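PDB 6FTH: extracellular solute-binding protein, family 1 from Bifidobacterium longum subsp. infantis, which probably binds human milk oligosaccharides or related sugars outside the cell and hands them to a partner ABC transporter for uptake. Local coordinates for residues 467-470 with 471-474; 497-500 with 501-505. All coordinates share one frame; numbering follows the deposited sequence.

Contact 1 of 2, residues 467-470 with 471-474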
ATOM      1  N   ASN A 467       0.282  -4.785 -20.190  1.00 16.22           N
ATOM      2  CA  ASN A 467       1.134  -4.088 -19.223  1.00 15.94           C
ATOM      3  C   ASN A 467       2.523  -4.698 -19.176  1.00 18.59           C
ATOM      4  O   ASN A 467       3.495  -3.984 -18.924  1.00 18.19           O
ATOM      5  CB  ASN A 467       0.555  -4.135 -17.811  1.00 17.30           C
ATOM      6  CG  ASN A 467      -0.643  -3.213 -17.615  1.00 17.77           C
ATOM      7  OD1 ASN A 467      -0.880  -2.291 -18.405  1.00 22.25           O
ATOM      8  ND2 ASN A 467      -1.388  -3.448 -16.543  1.00 21.39           N
ATOM      9  N   ALA A 468       2.642  -6.009 -19.390  1.00 17.70           N
ATOM     10  CA  ALA A 468       3.966  -6.619 -19.311  1.00 20.81           C
ATOM     11  C   ALA A 468       4.894  -6.034 -20.363  1.00 20.00           C
ATOM     12  O   ALA A 468       6.083  -5.822 -20.108  1.00 22.75           O
ATOM     13  CB  ALA A 468       3.864  -8.133 -19.462  1.00 21.30           C
ATOM     14  N   GLN A 469       4.369  -5.756 -21.557  1.00 15.90           N
ATOM     15  CA  GLN A 469       5.197  -5.174 -22.597  1.00 16.45           C
ATOM     16  C   GLN A 469       5.358  -3.675 -22.407  1.00 16.72           C
ATOM     17  O   GLN A 469       6.459  -3.125 -22.575  1.00 17.61           O
ATOM     18  CB  GLN A 469       4.584  -5.464 -23.976  1.00 20.08           C
ATOM     19  CG  GLN A 469       4.292  -6.946 -24.223  1.00 20.07           C
ATOM     20  CD  GLN A 469       5.544  -7.802 -24.074  1.00 15.31           C
ATOM     21  OE1 GLN A 469       6.650  -7.356 -24.373  1.00 22.83           O
ATOM     22  NE2 GLN A 469       5.379  -8.992 -23.543  1.00 21.19           N
ATOM     23  N   ILE A 470       4.261  -2.998 -22.041  1.00 15.02           N
ATOM     24  CA  ILE A 470       4.309  -1.557 -21.807  1.00 15.88           C
ATOM     25  C   ILE A 470       5.341  -1.229 -20.732  1.00 14.13           C
ATOM     26  O   ILE A 470       6.122  -0.277 -20.867  1.00 15.40           O
ATOM     27  CB  ILE A 470       2.903  -1.061 -21.410  1.00 13.27           C
ATOM     28  CG1 ILE A 470       1.948  -1.095 -22.608  1.00 14.56           C
ATOM     29  CG2 ILE A 470       2.952   0.346 -20.805  1.00 17.04           C
ATOM     30  CD1 ILE A 470       0.495  -1.039 -22.212  1.00 14.35           C
ATOM     31  N   SER A 471       5.361  -2.013 -19.656  1.00 16.02           N
ATOM     32  CA  SER A 471       6.191  -1.645 -18.518  1.00 17.50           C
ATOM     33  C   SER A 471       7.671  -1.692 -18.864  1.00 19.48           C
ATOM     34  O   SER A 471       8.445  -0.861 -18.367  1.00 21.13           O
ATOM     35  CB  SER A 471       5.864  -2.523 -17.317  1.00 20.59           C
ATOM     36  OG  SER A 471       6.081  -3.881 -17.577  1.00 25.95           O
ATOM     37  N   ASN A 472       8.084  -2.634 -19.719  1.00 19.07           N
ATOM     38  CA  ASN A 472       9.490  -2.701 -20.108  1.00 19.99           C
ATOM     39  C   ASN A 472       9.926  -1.411 -20.787  1.00 20.04           C
ATOM     40  O   ASN A 472      11.002  -0.873 -20.495  1.00 20.09           O
ATOM     41  CB  ASN A 472       9.741  -3.871 -21.059  1.00 22.66           C
ATOM     42  CG  ASN A 472       9.517  -5.232 -20.424  1.00 27.59           C
ATOM     43  OD1 ASN A 472       9.736  -5.432 -19.232  1.00 31.43           O
ATOM     44  ND2 ASN A 472       9.102  -6.195 -21.250  1.00 33.66           N
ATOM     45  N   VAL A 473       9.103  -0.893 -21.701  1.00 16.44           N
ATOM     46  CA  VAL A 473       9.436   0.348 -22.386  1.00 15.23           C
ATOM     47  C   VAL A 473       9.433   1.508 -21.406  1.00 15.27           C
ATOM     48  O   VAL A 473      10.361   2.320 -21.385  1.00 17.62           O
ATOM     49  CB  VAL A 473       8.463   0.595 -23.557  1.00 15.83           C
ATOM     50  CG1 VAL A 473       8.702   1.951 -24.223  1.00 16.75           C
ATOM     51  CG2 VAL A 473       8.548  -0.565 -24.576  1.00 17.62           C
ATOM     52  N   VAL A 474       8.373   1.620 -20.602  1.00 15.32           N
ATOM     53  CA  VAL A 474       8.240   2.758 -19.696  1.00 17.13           C
ATOM     54  C   VAL A 474       9.428   2.820 -18.746  1.00 15.93           C
ATOM     55  O   VAL A 474      10.017   3.890 -18.538  1.00 17.01           O
ATOM     56  CB  VAL A 474       6.907   2.683 -18.923  1.00 15.37           C
ATOM     57  CG1 VAL A 474       6.854   3.766 -17.817  1.00 18.26           C
ATOM     58  CG2 VAL A 474       5.720   2.886 -19.854  1.00 15.98           C
TER
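Asn467 O is gripped twice by Ser471, one helical turn further on. The backbone N of Ser471 donates to it at 2.8 Å with an N-H...O angle of 154°, the ordinary i to i+4 bond of an alpha-helix, and Ser471 OG gives a second bond to the same Asn467 O at 2.9 Å. The side-chain bond follows from the first torsion: chi1 of 60° folds the hydroxyl back down the helix, close to the residue's own N and C. Both donors sit somewhat off the carbonyl plane.

Further along, a nearly straight i to i+4 bond runs from Val474 N to Ile470 O at 3.0 Å. Beside it the branched side chains of Ile470 and Val474 run alongside each other in the same direction, with their CG2 methyls 3.9 Å apart. That makes a small apolar patch, and the neighbours around it include Leu246 and Leu501 at Ile470, and Tyr494 and Leu498 of the helix 487-500 at Val474.

On another side of the helix the exposed amides of Gln469 and Asn472 extend alongside each other with their planes 81° apart. Gln469 OE1 and Asn472 ND2 are 4.1 Å from each other, a neighbourly spacing without a bond. Asn472 ND2 comes closer to Ala468 O, at 3.2 Å, but the angle is too poor for a hydrogen bond.

Polar and apolar roles are thus divided around one amphipathic turn within the helix 457-484. Ser471 donates its hydroxyl proton to the helix's own backbone, which is consistent with a polar residue in mid-helix, while Ile470 and Val474 supply the hydrocarbon face buried against neighbouring parts of the chain.

Contact 2 of 2, residues 497-500 with 501-505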
ATOM      1  N   GLN A 497       4.828   3.951 -29.552  1.00 13.26           N
ATOM      2  CA  GLN A 497       5.197   2.596 -29.175  1.00 14.28           C
ATOM      3  C   GLN A 497       4.243   2.031 -28.127  1.00 14.07           C
ATOM      4  O   GLN A 497       3.824   0.871 -28.220  1.00 14.11           O
ATOM      5  CB  GLN A 497       6.660   2.535 -28.692  1.00 15.10           C
ATOM      6  CG  GLN A 497       7.163   1.129 -28.422  1.00 16.37           C
ATOM      7  CD  GLN A 497       8.645   1.073 -28.095  1.00 24.27           C
ATOM      8  OE1 GLN A 497       9.282   2.093 -27.855  1.00 28.34           O
ATOM      9  NE2 GLN A 497       9.197  -0.122 -28.102  1.00 28.19           N
ATOM     10  N   LEU A 498       3.888   2.825 -27.104  1.00 13.22           N
ATOM     11  CA  LEU A 498       2.975   2.315 -26.080  1.00 13.22           C
ATOM     12  C   LEU A 498       1.607   2.005 -26.672  1.00 11.01           C
ATOM     13  O   LEU A 498       0.982   0.997 -26.323  1.00 12.85           O
ATOM     14  CB  LEU A 498       2.838   3.314 -24.922  1.00 14.19           C
ATOM     15  CG  LEU A 498       4.146   3.624 -24.163  1.00 13.32           C
ATOM     16  CD1 LEU A 498       3.806   4.326 -22.828  1.00 15.23           C
ATOM     17  CD2 LEU A 498       4.990   2.369 -23.900  1.00 15.29           C
ATOM     18  N   ASP A 499       1.153   2.845 -27.595  1.00 14.32           N
ATOM     19  CA  ASP A 499      -0.107   2.580 -28.298  1.00 16.32           C
ATOM     20  C   ASP A 499      -0.032   1.266 -29.064  1.00 17.64           C
ATOM     21  O   ASP A 499      -0.971   0.463 -29.024  1.00 15.98           O
ATOM     22  CB  ASP A 499      -0.423   3.730 -29.251  1.00 16.22           C
ATOM     23  CG  ASP A 499      -0.942   4.976 -28.532  1.00 19.93           C
ATOM     24  OD1 ASP A 499      -1.088   4.938 -27.296  1.00 21.06           O
ATOM     25  OD2 ASP A 499      -1.198   5.992 -29.213  1.00 24.95           O
ATOM     26  N   SER A 500       1.102   0.999 -29.722  1.00 14.90           N
ATOM     27  CA  SER A 500       1.272  -0.254 -30.449  1.00 15.82           C
ATOM     28  C   SER A 500       1.248  -1.466 -29.531  1.00 18.38           C
ATOM     29  O   SER A 500       0.969  -2.575 -29.993  1.00 15.95           O
ATOM     30  CB  SER A 500       2.593  -0.234 -31.220  1.00 18.44           C
ATOM     31  OG  SER A 500       3.704  -0.528 -30.388  1.00 24.51           O
ATOM     32  N   LEU A 501       1.521  -1.277 -28.240  1.00 14.73           N
ATOM     33  CA  LEU A 501       1.507  -2.325 -27.238  1.00 15.17           C
ATOM     34  C   LEU A 501       0.177  -2.421 -26.495  1.00 14.11           C
ATOM     35  O   LEU A 501       0.051  -3.211 -25.557  1.00 16.79           O
ATOM     36  CB  LEU A 501       2.689  -2.115 -26.265  1.00 14.56           C
ATOM     37  CG  LEU A 501       4.077  -2.130 -26.918  1.00 13.28           C
ATOM     38  CD1 LEU A 501       5.142  -1.764 -25.901  1.00 16.36           C
ATOM     39  CD2 LEU A 501       4.360  -3.532 -27.473  1.00 15.90           C
ATOM     40  N   GLY A 502      -0.827  -1.650 -26.913  1.00 14.20           N
ATOM     41  CA  GLY A 502      -2.166  -1.785 -26.377  1.00 13.15           C
ATOM     42  C   GLY A 502      -2.548  -0.782 -25.306  1.00 12.89           C
ATOM     43  O   GLY A 502      -3.562  -0.988 -24.644  1.00 14.85           O
ATOM     44  N   LEU A 503      -1.751   0.279 -25.096  1.00 12.99           N
ATOM     45  CA  LEU A 503      -2.087   1.231 -24.030  1.00 12.66           C
ATOM     46  C   LEU A 503      -3.519   1.736 -24.146  1.00 13.45           C
ATOM     47  O   LEU A 503      -4.226   1.824 -23.135  1.00 12.86           O
ATOM     48  CB  LEU A 503      -1.110   2.401 -24.018  1.00 12.77           C
ATOM     49  CG  LEU A 503      -1.356   3.437 -22.921  1.00 12.10           C
ATOM     50  CD1 LEU A 503      -1.235   2.782 -21.589  1.00 14.58           C
ATOM     51  CD2 LEU A 503      -0.367   4.578 -23.020  1.00 15.65           C
ATOM     52  N   GLN A 504      -3.959   2.087 -25.358  1.00 12.55           N
ATOM     53  CA  GLN A 504      -5.292   2.683 -25.495  1.00 14.37           C
ATOM     54  C   GLN A 504      -6.394   1.656 -25.279  1.00 13.43           C
ATOM     55  O   GLN A 504      -7.491   2.017 -24.821  1.00 12.72           O
ATOM     56  CB  GLN A 504      -5.452   3.381 -26.838  1.00 13.96           C
ATOM     57  CG  GLN A 504      -4.487   4.486 -27.077  1.00 18.08           C
ATOM     58  CD  GLN A 504      -4.467   5.454 -25.940  1.00 19.48           C
ATOM     59  OE1 GLN A 504      -5.515   5.858 -25.437  1.00 20.67           O
ATOM     60  NE2 GLN A 504      -3.273   5.800 -25.485  1.00 23.75           N
ATOM     61  N   GLU A 505      -6.133   0.375 -25.572  1.00 12.25           N
ATOM     62  CA  GLU A 505      -7.053  -0.681 -25.181  1.00 11.55           C
ATOM     63  C   GLU A 505      -7.166  -0.740 -23.664  1.00 12.84           C
ATOM     64  O   GLU A 505      -8.262  -0.876 -23.105  1.00 12.84           O
ATOM     65  CB  GLU A 505      -6.565  -2.028 -25.731  1.00 13.78           C
ATOM     66  CG  GLU A 505      -7.452  -3.214 -25.332  1.00 14.40           C
ATOM     67  CD  GLU A 505      -6.968  -4.548 -25.908  1.00 18.83           C
ATOM     68  OE1 GLU A 505      -5.729  -4.715 -26.091  1.00 16.60           O
ATOM     69  OE2 GLU A 505      -7.834  -5.421 -26.164  1.00 20.73           O
TER
HETATM   70  O   HOH W   1      -3.374   1.131 -27.958  1.00 16.20           O
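Leu498 and Leu503 form the tight, buried part of this turn, their side chains crossing at an angle so that Leu498 CB lies 3.9 Å from Leu503 CD2. Leu503 CB also rests 3.4 Å from Leu498 O. Thr247, in a loop, touches both leucines.

The backbone bonds beneath this pair identify a Schellman motif that ends the helix 487-500. Leu503 N reaches back to Leu498 O at 3.1 Å, and inside that loop Gly502 N binds Asp499 O at 3.0 Å, approaching from well above the carbonyl plane. Gly502 is the C-prime residue, with a positive phi of 99°, a region of backbone space that glycine enters without strain. The same glycine is the N-cap position of the helix 503-518, so one helix stops and the next starts with hardly a linker.

The exposed side is polar and more open. Asp499 and Gln504 are bridged by a bond from Gln504 NE2 to Asp499 OD1 of 3.0 Å, made on the syn side of the oxygen but out of the carboxylate plane; the carboxylate and amide planes stand 80° apart. A bend at chi2 (-51°) turns the Gln504 amide back toward the aspartate. Nearby, a water donates to Asp499 O and accepts from Gln504 N.

In the fold
Contact 1 comes first along the chain, in the middle of the helix 457-484; contact 2 follows at the junction where the helix 487-500 gives way to the helix 503-518. Their centres are about 10 Å apart, and both lie on the same side of the chain's centre, about 21 and 27 Å from it. They touch directly: Val473 CG1 packs 3.7 Å from Leu498 CD2, and Val474 CG2 lies 3.8 Å from Leu498 CD1. These methyl contacts join two successive helices, while Glu505 OE1, bonded to Asn466 ND2, ties the third back to the first. Together they pack three consecutive C-terminal helices of this solute-binding protein against one another.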